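PDB 3LRK: alpha-galactosidase 1 from Saccharomyces cerevisiae, which hydrolyses terminal, non-reducing alpha-D-galactose residues from alpha-D-galactosides such as galactose oligosaccharides, galactomannans and galactolipids. Local coordinates for residues Ser366-Phe378 against Ser446-Pro458. The protein carries 1 engineered substitution. Residues are numbered along the deposited sequence; the frame is centred on the assembly and turned at random.
Sequences SRPMNTTLEEIFF and SLSPNAILNTTVP. With NAG (2-acetamido-2-deoxy-beta-D-glucopyranose), chain G.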
ATOM      1  N   SER A 366     -15.513 -33.081  10.529  1.00 33.28           N
ATOM      2  CA  SER A 366     -16.870 -33.091  10.004  1.00 33.76           C
ATOM      3  C   SER A 366     -17.729 -32.222  10.909  1.00 33.92           C
ATOM      4  O   SER A 366     -17.611 -32.297  12.131  1.00 34.16           O
ATOM      5  CB  SER A 366     -17.404 -34.525   9.985  1.00 33.77           C
ATOM      6  OG  SER A 366     -18.692 -34.584   9.401  1.00 34.79           O
ATOM      7  N   ARG A 367     -18.573 -31.383  10.322  1.00 34.19           N
ATOM      8  CA  ARG A 367     -19.437 -30.519  11.118  1.00 34.70           C
ATOM      9  C   ARG A 367     -20.813 -30.350  10.476  1.00 34.75           C
ATOM     10  O   ARG A 367     -20.949 -30.461   9.255  1.00 34.66           O
ATOM     11  CB  ARG A 367     -18.777 -29.157  11.369  1.00 34.99           C
ATOM     12  CG  ARG A 367     -19.021 -28.117  10.280  1.00 35.46           C
ATOM     13  CD  ARG A 367     -18.143 -26.894  10.431  1.00 36.35           C
ATOM     14  NE  ARG A 367     -18.414 -26.103  11.631  1.00 35.84           N
ATOM     15  CZ  ARG A 367     -17.593 -26.022  12.680  1.00 38.30           C
ATOM     16  NH1 ARG A 367     -16.445 -26.699  12.694  1.00 37.72           N
ATOM     17  NH2 ARG A 367     -17.918 -25.260  13.722  1.00 39.03           N
ATOM     18  N   PRO A 368     -21.843 -30.099  11.302  1.00 35.12           N
ATOM     19  CA  PRO A 368     -23.127 -29.706  10.734  1.00 35.20           C
ATOM     20  C   PRO A 368     -23.045 -28.273  10.200  1.00 35.16           C
ATOM     21  O   PRO A 368     -22.408 -27.416  10.813  1.00 34.97           O
ATOM     22  CB  PRO A 368     -24.078 -29.790  11.930  1.00 35.28           C
ATOM     23  CG  PRO A 368     -23.201 -29.525  13.113  1.00 35.80           C
ATOM     24  CD  PRO A 368     -21.887 -30.170  12.776  1.00 35.11           C
ATOM     25  N   MET A 369     -23.665 -28.039   9.050  1.00 35.53           N
ATOM     26  CA  MET A 369     -23.705 -26.716   8.435  1.00 35.87           C
ATOM     27  C   MET A 369     -25.142 -26.398   8.030  1.00 36.38           C
ATOM     28  O   MET A 369     -25.900 -27.285   7.627  1.00 36.58           O
ATOM     29  CB  MET A 369     -22.766 -26.635   7.221  1.00 35.74           C
ATOM     30  CG  MET A 369     -21.275 -26.742   7.561  1.00 35.03           C
ATOM     31  SD  MET A 369     -20.156 -26.231   6.228  1.00 33.19           S
ATOM     32  CE  MET A 369     -20.345 -24.446   6.297  1.00 32.33           C
ATOM     33  N   ASN A 370     -25.511 -25.143   8.177  1.00 36.78           N
ATOM     34  CA  ASN A 370     -26.865 -24.676   8.024  1.00 37.51           C
ATOM     35  C   ASN A 370     -27.028 -23.330   7.320  1.00 36.68           C
ATOM     36  O   ASN A 370     -26.211 -22.478   7.484  1.00 36.60           O
ATOM     37  CB  ASN A 370     -27.525 -24.596   9.401  1.00 38.15           C
ATOM     38  CG  ASN A 370     -26.902 -23.566  10.308  1.00 42.30           C
ATOM     39  OD1 ASN A 370     -27.387 -22.497  10.414  1.00 46.61           O
ATOM     40  ND2 ASN A 370     -25.849 -23.920  10.991  1.00 45.66           N
ATOM     41  N   THR A 371     -28.113 -23.140   6.587  1.00 36.06           N
ATOM     42  CA  THR A 371     -28.482 -21.837   6.058  1.00 35.62           C
ATOM     43  C   THR A 371     -30.005 -21.732   5.906  1.00 35.41           C
ATOM     44  O   THR A 371     -30.735 -22.677   6.222  1.00 35.42           O
ATOM     45  CB  THR A 371     -27.736 -21.518   4.728  1.00 35.46           C
ATOM     46  OG1 THR A 371     -27.993 -20.158   4.359  1.00 35.64           O
ATOM     47  CG2 THR A 371     -28.164 -22.457   3.596  1.00 34.68           C
ATOM     48  N   THR A 372     -30.469 -20.570   5.450  1.00 35.02           N
ATOM     49  CA  THR A 372     -31.890 -20.285   5.255  1.00 34.60           C
ATOM     50  C   THR A 372     -32.061 -19.651   3.883  1.00 34.34           C
ATOM     51  O   THR A 372     -31.074 -19.266   3.256  1.00 33.71           O
ATOM     52  CB  THR A 372     -32.414 -19.272   6.305  1.00 34.70           C
ATOM     53  OG1 THR A 372     -31.741 -18.022   6.129  1.00 34.47           O
ATOM     54  CG2 THR A 372     -32.187 -19.763   7.741  1.00 35.01           C
ATOM     55  N   LEU A 373     -33.307 -19.518   3.428  1.00 34.24           N
ATOM     56  CA  LEU A 373     -33.607 -18.813   2.176  1.00 34.26           C
ATOM     57  C   LEU A 373     -33.151 -17.354   2.192  1.00 34.84           C
ATOM     58  O   LEU A 373     -32.755 -16.814   1.150  1.00 34.83           O
ATOM     59  CB  LEU A 373     -35.103 -18.878   1.843  1.00 34.24           C
ATOM     60  CG  LEU A 373     -35.728 -20.229   1.472  1.00 33.12           C
ATOM     61  CD1 LEU A 373     -37.240 -20.067   1.296  1.00 32.36           C
ATOM     62  CD2 LEU A 373     -35.094 -20.826   0.216  1.00 33.12           C
ATOM     63  N   GLU A 374     -33.215 -16.722   3.364  1.00 35.09           N
ATOM     64  CA  GLU A 374     -32.797 -15.321   3.524  1.00 35.77           C
ATOM     65  C   GLU A 374     -31.311 -15.144   3.211  1.00 35.27           C
ATOM     66  O   GLU A 374     -30.939 -14.187   2.537  1.00 35.62           O
ATOM     67  CB  GLU A 374     -33.121 -14.790   4.930  1.00 36.16           C
ATOM     68  CG  GLU A 374     -34.617 -14.782   5.275  1.00 38.53           C
ATOM     69  CD  GLU A 374     -34.941 -14.047   6.575  1.00 42.36           C
ATOM     70  OE1 GLU A 374     -34.003 -13.613   7.282  1.00 44.28           O
ATOM     71  OE2 GLU A 374     -36.144 -13.901   6.891  1.00 43.23           O
ATOM     72  N   GLU A 375     -30.484 -16.082   3.681  1.00 34.84           N
ATOM     73  CA  GLU A 375     -29.039 -16.083   3.412  1.00 34.32           C
ATOM     74  C   GLU A 375     -28.715 -16.479   1.978  1.00 33.72           C
ATOM     75  O   GLU A 375     -27.870 -15.848   1.337  1.00 33.76           O
ATOM     76  CB  GLU A 375     -28.297 -17.023   4.357  1.00 34.29           C
ATOM     77  CG  GLU A 375     -28.255 -16.595   5.807  1.00 34.66           C
ATOM     78  CD  GLU A 375     -27.197 -17.348   6.592  1.00 35.35           C
ATOM     79  OE1 GLU A 375     -26.919 -18.523   6.261  1.00 32.79           O
ATOM     80  OE2 GLU A 375     -26.632 -16.754   7.536  1.00 36.84           O
ATOM     81  N   ILE A 376     -29.367 -17.536   1.492  1.00 32.95           N
ATOM     82  CA  ILE A 376     -29.200 -18.000   0.112  1.00 32.56           C
ATOM     83  C   ILE A 376     -29.543 -16.893  -0.888  1.00 32.39           C
ATOM     84  O   ILE A 376     -28.758 -16.599  -1.794  1.00 32.22           O
ATOM     85  CB  ILE A 376     -30.054 -19.259  -0.179  1.00 32.64           C
ATOM     86  CG1 ILE A 376     -29.497 -20.468   0.579  1.00 32.58           C
ATOM     87  CG2 ILE A 376     -30.125 -19.528  -1.678  1.00 32.71           C
ATOM     88  CD1 ILE A 376     -30.476 -21.636   0.706  1.00 33.07           C
ATOM     89  N   PHE A 377     -30.708 -16.276  -0.707  1.00 31.82           N
ATOM     90  CA  PHE A 377     -31.147 -15.208  -1.584  1.00 31.50           C
ATOM     91  C   PHE A 377     -30.826 -13.862  -0.943  1.00 31.54           C
ATOM     92  O   PHE A 377     -31.709 -13.058  -0.595  1.00 30.43           O
ATOM     93  CB  PHE A 377     -32.618 -15.392  -1.964  1.00 31.52           C
ATOM     94  CG  PHE A 377     -32.869 -16.659  -2.739  1.00 31.30           C
ATOM     95  CD1 PHE A 377     -33.383 -17.787  -2.108  1.00 31.18           C
ATOM     96  CD2 PHE A 377     -32.564 -16.729  -4.098  1.00 31.62           C
ATOM     97  CE1 PHE A 377     -33.603 -18.965  -2.825  1.00 31.58           C
ATOM     98  CE2 PHE A 377     -32.779 -17.898  -4.823  1.00 31.91           C
ATOM     99  CZ  PHE A 377     -33.300 -19.019  -4.186  1.00 31.07           C
ATOM    100  N   PHE A 378     -29.512 -13.650  -0.837  1.00 31.57           N
ATOM    101  CA  PHE A 378     -28.871 -12.574  -0.088  1.00 31.59           C
ATOM    102  C   PHE A 378     -29.235 -11.146  -0.511  1.00 31.47           C
ATOM    103  O   PHE A 378     -29.151 -10.234   0.313  1.00 31.88           O
ATOM    104  CB  PHE A 378     -27.335 -12.768  -0.119  1.00 31.54           C
ATOM    105  CG  PHE A 378     -26.771 -12.956  -1.511  1.00 32.06           C
ATOM    106  CD1 PHE A 378     -26.428 -11.857  -2.293  1.00 32.38           C
ATOM    107  CD2 PHE A 378     -26.597 -14.233  -2.044  1.00 32.62           C
ATOM    108  CE1 PHE A 378     -25.926 -12.023  -3.591  1.00 33.12           C
ATOM    109  CE2 PHE A 378     -26.094 -14.411  -3.342  1.00 32.73           C
ATOM    110  CZ  PHE A 378     -25.754 -13.308  -4.113  1.00 32.57           C
ATOM    111  N   SER A 446     -36.610 -30.165   0.207  1.00 40.91           N
ATOM    112  CA  SER A 446     -37.099 -28.849  -0.154  1.00 41.07           C
ATOM    113  C   SER A 446     -36.889 -27.887   1.002  1.00 41.07           C
ATOM    114  O   SER A 446     -36.824 -28.307   2.159  1.00 40.99           O
ATOM    115  CB  SER A 446     -38.579 -28.919  -0.533  1.00 41.01           C
ATOM    116  OG  SER A 446     -39.367 -29.207   0.604  1.00 41.66           O
ATOM    117  N   LEU A 447     -36.776 -26.601   0.678  1.00 41.23           N
ATOM    118  CA  LEU A 447     -36.582 -25.559   1.678  1.00 41.57           C
ATOM    119  C   LEU A 447     -37.726 -24.560   1.600  1.00 41.56           C
ATOM    120  O   LEU A 447     -37.926 -23.916   0.571  1.00 41.34           O
ATOM    121  CB  LEU A 447     -35.238 -24.845   1.475  1.00 41.67           C
ATOM    122  CG  LEU A 447     -34.390 -24.426   2.684  1.00 41.82           C
ATOM    123  CD1 LEU A 447     -33.276 -23.490   2.236  1.00 41.52           C
ATOM    124  CD2 LEU A 447     -35.195 -23.785   3.805  1.00 41.84           C
ATOM    125  N   SER A 448     -38.467 -24.447   2.700  1.00 42.04           N
ATOM    126  CA  SER A 448     -39.609 -23.541   2.806  1.00 42.39           C
ATOM    127  C   SER A 448     -39.203 -22.266   3.543  1.00 42.51           C
ATOM    128  O   SER A 448     -38.199 -22.261   4.260  1.00 42.52           O
ATOM    129  CB  SER A 448     -40.762 -24.221   3.564  1.00 42.50           C
ATOM    130  OG  SER A 448     -41.068 -25.491   3.018  1.00 43.01           O
ATOM    131  N   PRO A 449     -39.981 -21.180   3.381  1.00 42.74           N
ATOM    132  CA  PRO A 449     -39.737 -20.004   4.210  1.00 43.19           C
ATOM    133  C   PRO A 449     -39.719 -20.365   5.698  1.00 43.90           C
ATOM    134  O   PRO A 449     -40.421 -21.293   6.122  1.00 43.97           O
ATOM    135  CB  PRO A 449     -40.935 -19.108   3.900  1.00 43.02           C
ATOM    136  CG  PRO A 449     -41.333 -19.485   2.533  1.00 42.62           C
ATOM    137  CD  PRO A 449     -41.098 -20.961   2.442  1.00 42.66           C
ATOM    138  N   ASN A 450     -38.903 -19.645   6.465  1.00 44.57           N
ATOM    139  CA  ASN A 450     -38.785 -19.813   7.925  1.00 45.28           C
ATOM    140  C   ASN A 450     -38.025 -21.072   8.374  1.00 45.34           C
ATOM    141  O   ASN A 450     -37.555 -21.141   9.515  1.00 45.55           O
ATOM    142  CB  ASN A 450     -40.160 -19.721   8.626  1.00 45.54           C
ATOM    143  CG  ASN A 450     -41.074 -18.666   8.009  1.00 46.51           C
ATOM    144  OD1 ASN A 450     -40.684 -17.510   7.825  1.00 48.35           O
ATOM    145  ND2 ASN A 450     -42.299 -19.067   7.684  1.00 47.40           N
ATOM    146  N   ALA A 451     -37.907 -22.056   7.478  1.00 45.19           N
ATOM    147  CA  ALA A 451     -37.203 -23.307   7.765  1.00 44.87           C
ATOM    148  C   ALA A 451     -35.686 -23.177   7.553  1.00 44.88           C
ATOM    149  O   ALA A 451     -35.223 -22.244   6.891  1.00 44.83           O
ATOM    150  CB  ALA A 451     -37.766 -24.429   6.914  1.00 44.85           C
ATOM    151  N   ILE A 452     -34.915 -24.104   8.120  1.00 44.63           N
ATOM    152  CA  ILE A 452     -33.468 -24.111   7.879  1.00 44.64           C
ATOM    153  C   ILE A 452     -33.010 -25.356   7.113  1.00 44.35           C
ATOM    154  O   ILE A 452     -33.545 -26.452   7.305  1.00 44.56           O
ATOM    155  CB  ILE A 452     -32.609 -23.859   9.175  1.00 44.69           C
ATOM    156  CG1 ILE A 452     -32.280 -25.159   9.917  1.00 45.24           C
ATOM    157  CG2 ILE A 452     -33.275 -22.821  10.104  1.00 44.81           C
ATOM    158  CD1 ILE A 452     -31.039 -25.065  10.791  1.00 46.00           C
ATOM    159  N   LEU A 453     -32.050 -25.160   6.212  1.00 43.73           N
ATOM    160  CA  LEU A 453     -31.375 -26.259   5.530  1.00 43.06           C
ATOM    161  C   LEU A 453     -30.213 -26.725   6.407  1.00 42.78           C
ATOM    162  O   LEU A 453     -29.298 -25.957   6.690  1.00 42.69           O
ATOM    163  CB  LEU A 453     -30.889 -25.809   4.139  1.00 43.11           C
ATOM    164  CG  LEU A 453     -29.821 -26.574   3.337  1.00 42.81           C
ATOM    165  CD1 LEU A 453     -30.116 -28.064   3.215  1.00 42.95           C
ATOM    166  CD2 LEU A 453     -29.659 -25.952   1.951  1.00 42.47           C
ATOM    167  N   ASN A 454     -30.284 -27.975   6.865  1.00 42.26           N
ATOM    168  CA  ASN A 454     -29.245 -28.574   7.700  1.00 41.55           C
ATOM    169  C   ASN A 454     -28.572 -29.737   6.977  1.00 40.79           C
ATOM    170  O   ASN A 454     -29.254 -30.549   6.344  1.00 40.97           O
ATOM    171  CB  ASN A 454     -29.831 -29.057   9.035  1.00 42.14           C
ATOM    172  CG  ASN A 454     -30.893 -30.148   8.859  1.00 42.85           C
ATOM    173  OD1 ASN A 454     -31.951 -29.916   8.261  1.00 44.14           O
ATOM    174  ND2 ASN A 454     -30.611 -31.346   9.382  1.00 44.28           N
ATOM    175  N   THR A 455     -27.243 -29.799   7.047  1.00 39.55           N
ATOM    176  CA  THR A 455     -26.481 -30.923   6.495  1.00 38.57           C
ATOM    177  C   THR A 455     -25.223 -31.125   7.311  1.00 37.59           C
ATOM    178  O   THR A 455     -24.792 -30.227   8.023  1.00 37.78           O
ATOM    179  CB  THR A 455     -26.016 -30.687   5.037  1.00 38.96           C
ATOM    180  OG1 THR A 455     -26.870 -29.741   4.383  1.00 40.81           O
ATOM    181  CG2 THR A 455     -25.982 -32.008   4.259  1.00 37.61           C
ATOM    182  N   THR A 456     -24.632 -32.304   7.182  1.00 36.45           N
ATOM    183  CA  THR A 456     -23.324 -32.591   7.744  1.00 35.39           C
ATOM    184  C   THR A 456     -22.318 -32.557   6.599  1.00 34.24           C
ATOM    185  O   THR A 456     -22.527 -33.201   5.567  1.00 34.34           O
ATOM    186  CB  THR A 456     -23.307 -33.968   8.442  1.00 35.53           C
ATOM    187  OG1 THR A 456     -24.218 -33.947   9.547  1.00 36.20           O
ATOM    188  CG2 THR A 456     -21.903 -34.319   8.950  1.00 35.78           C
ATOM    189  N   VAL A 457     -21.249 -31.781   6.784  1.00 32.83           N
ATOM    190  CA  VAL A 457     -20.228 -31.577   5.745  1.00 31.35           C
ATOM    191  C   VAL A 457     -18.879 -32.106   6.236  1.00 30.59           C
ATOM    192  O   VAL A 457     -18.405 -31.699   7.300  1.00 29.96           O
ATOM    193  CB  VAL A 457     -20.113 -30.081   5.316  1.00 31.10           C
ATOM    194  CG1 VAL A 457     -19.191 -29.934   4.115  1.00 30.75           C
ATOM    195  CG2 VAL A 457     -21.484 -29.500   4.975  1.00 30.19           C
ATOM    196  N   PRO A 458     -18.264 -33.025   5.467  1.00 29.90           N
ATOM    197  CA  PRO A 458     -16.976 -33.601   5.848  1.00 29.56           C
ATOM    198  C   PRO A 458     -15.871 -32.548   5.961  1.00 29.08           C
ATOM    199  O   PRO A 458     -15.958 -31.476   5.346  1.00 28.85           O
ATOM    200  CB  PRO A 458     -16.662 -34.578   4.707  1.00 29.55           C
ATOM    201  CG  PRO A 458     -17.944 -34.807   4.001  1.00 30.11           C
ATOM    202  CD  PRO A 458     -18.764 -33.574   4.194  1.00 29.83           C
TER
HETATM  203  C1  NAG G6001     -24.772 -23.410  11.800  1.00 52.11           C
HETATM  204  C2  NAG G6001     -24.024 -22.081  11.984  1.00 52.82           C
HETATM  205  C3  NAG G6001     -23.077 -22.105  13.192  1.00 53.19           C
HETATM  206  C4  NAG G6001     -23.777 -22.613  14.453  1.00 53.54           C
HETATM  207  C5  NAG G6001     -24.583 -23.885  14.164  1.00 53.96           C
HETATM  208  C6  NAG G6001     -25.451 -24.264  15.362  1.00 54.59           C
HETATM  209  C7  NAG G6001     -23.406 -20.461  10.271  1.00 53.34           C
HETATM  210  C8  NAG G6001     -22.474 -20.129   9.142  1.00 53.55           C
HETATM  211  N2  NAG G6001     -23.310 -21.691  10.776  1.00 53.06           N
HETATM  212  O3  NAG G6001     -22.573 -20.811  13.437  1.00 53.02           O
HETATM  213  O4  NAG G6001     -22.817 -22.847  15.464  1.00 53.29           O
HETATM  214  O5  NAG G6001     -25.420 -23.733  13.023  1.00 52.88           O
HETATM  215  O6  NAG G6001     -24.920 -25.422  15.969  1.00 55.12           O
HETATM  216  O7  NAG G6001     -24.202 -19.618  10.689  1.00 53.75           O
HETATM  217  O   HOH W   1     -35.545 -20.673   4.934  1.00 36.40           O
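Val457 O accepts two hydrogen bonds, one from Arg367 N across the strand pair at 3.0 Å and one from the side-chain amide of Asn361. This antiparallel ladder of 367-371 and 453-457, in the C-terminal beta-sandwich domain, illustrates how a two-stranded ribbon divides its labour between faces. Six backbone bonds join the strands, among them an almost straight one from Val457 N to Arg367 O (179°).

Arg367, Met369, Thr371, Leu453, Thr455 and Val457 share one face. From it Arg367, Met369 and Thr371 touch strand 342-349, Arg367 and Met369 also reach Asn361, and Thr455 OG1 bonds to Tyr465 OH. Met369 has CG anti to its carbonyl carbon (chi1 -67°), which lays CG and SD obliquely across Val457, SD lying 3.7 Å from CG2. An alanine here lacks CG and SD, and a gap would probably open beside Val457 CG2, with Ile343 losing part of its packing. Nearby, Thr371 OG1 donates to the anti lone pair of Glu375 OE1 at 2.7 Å; Trp328 NE1 also bonds to OE1, so that this one oxygen is gripped twice.

The opposite face carries Pro368, Asn370, Asn454 and Thr456, and Asn370 ND2 bears the N-linked sugar, while its CB rests 3.8 Å from Ile452 CD1.

Beyond the ribbon, Thr372 caps helix 373-376 through a weak bond from Glu375 N to its OG1. A water accepts from Leu373 N and donates to both Ser448 O and Ala451 O, tying the start of the helix to the type II turn 448-451. Leu373 CD1 lies 3.6 Å from Pro449 N, and Ile376 and Leu447 meet tip to tip, their CD1 atoms 3.7 Å apart.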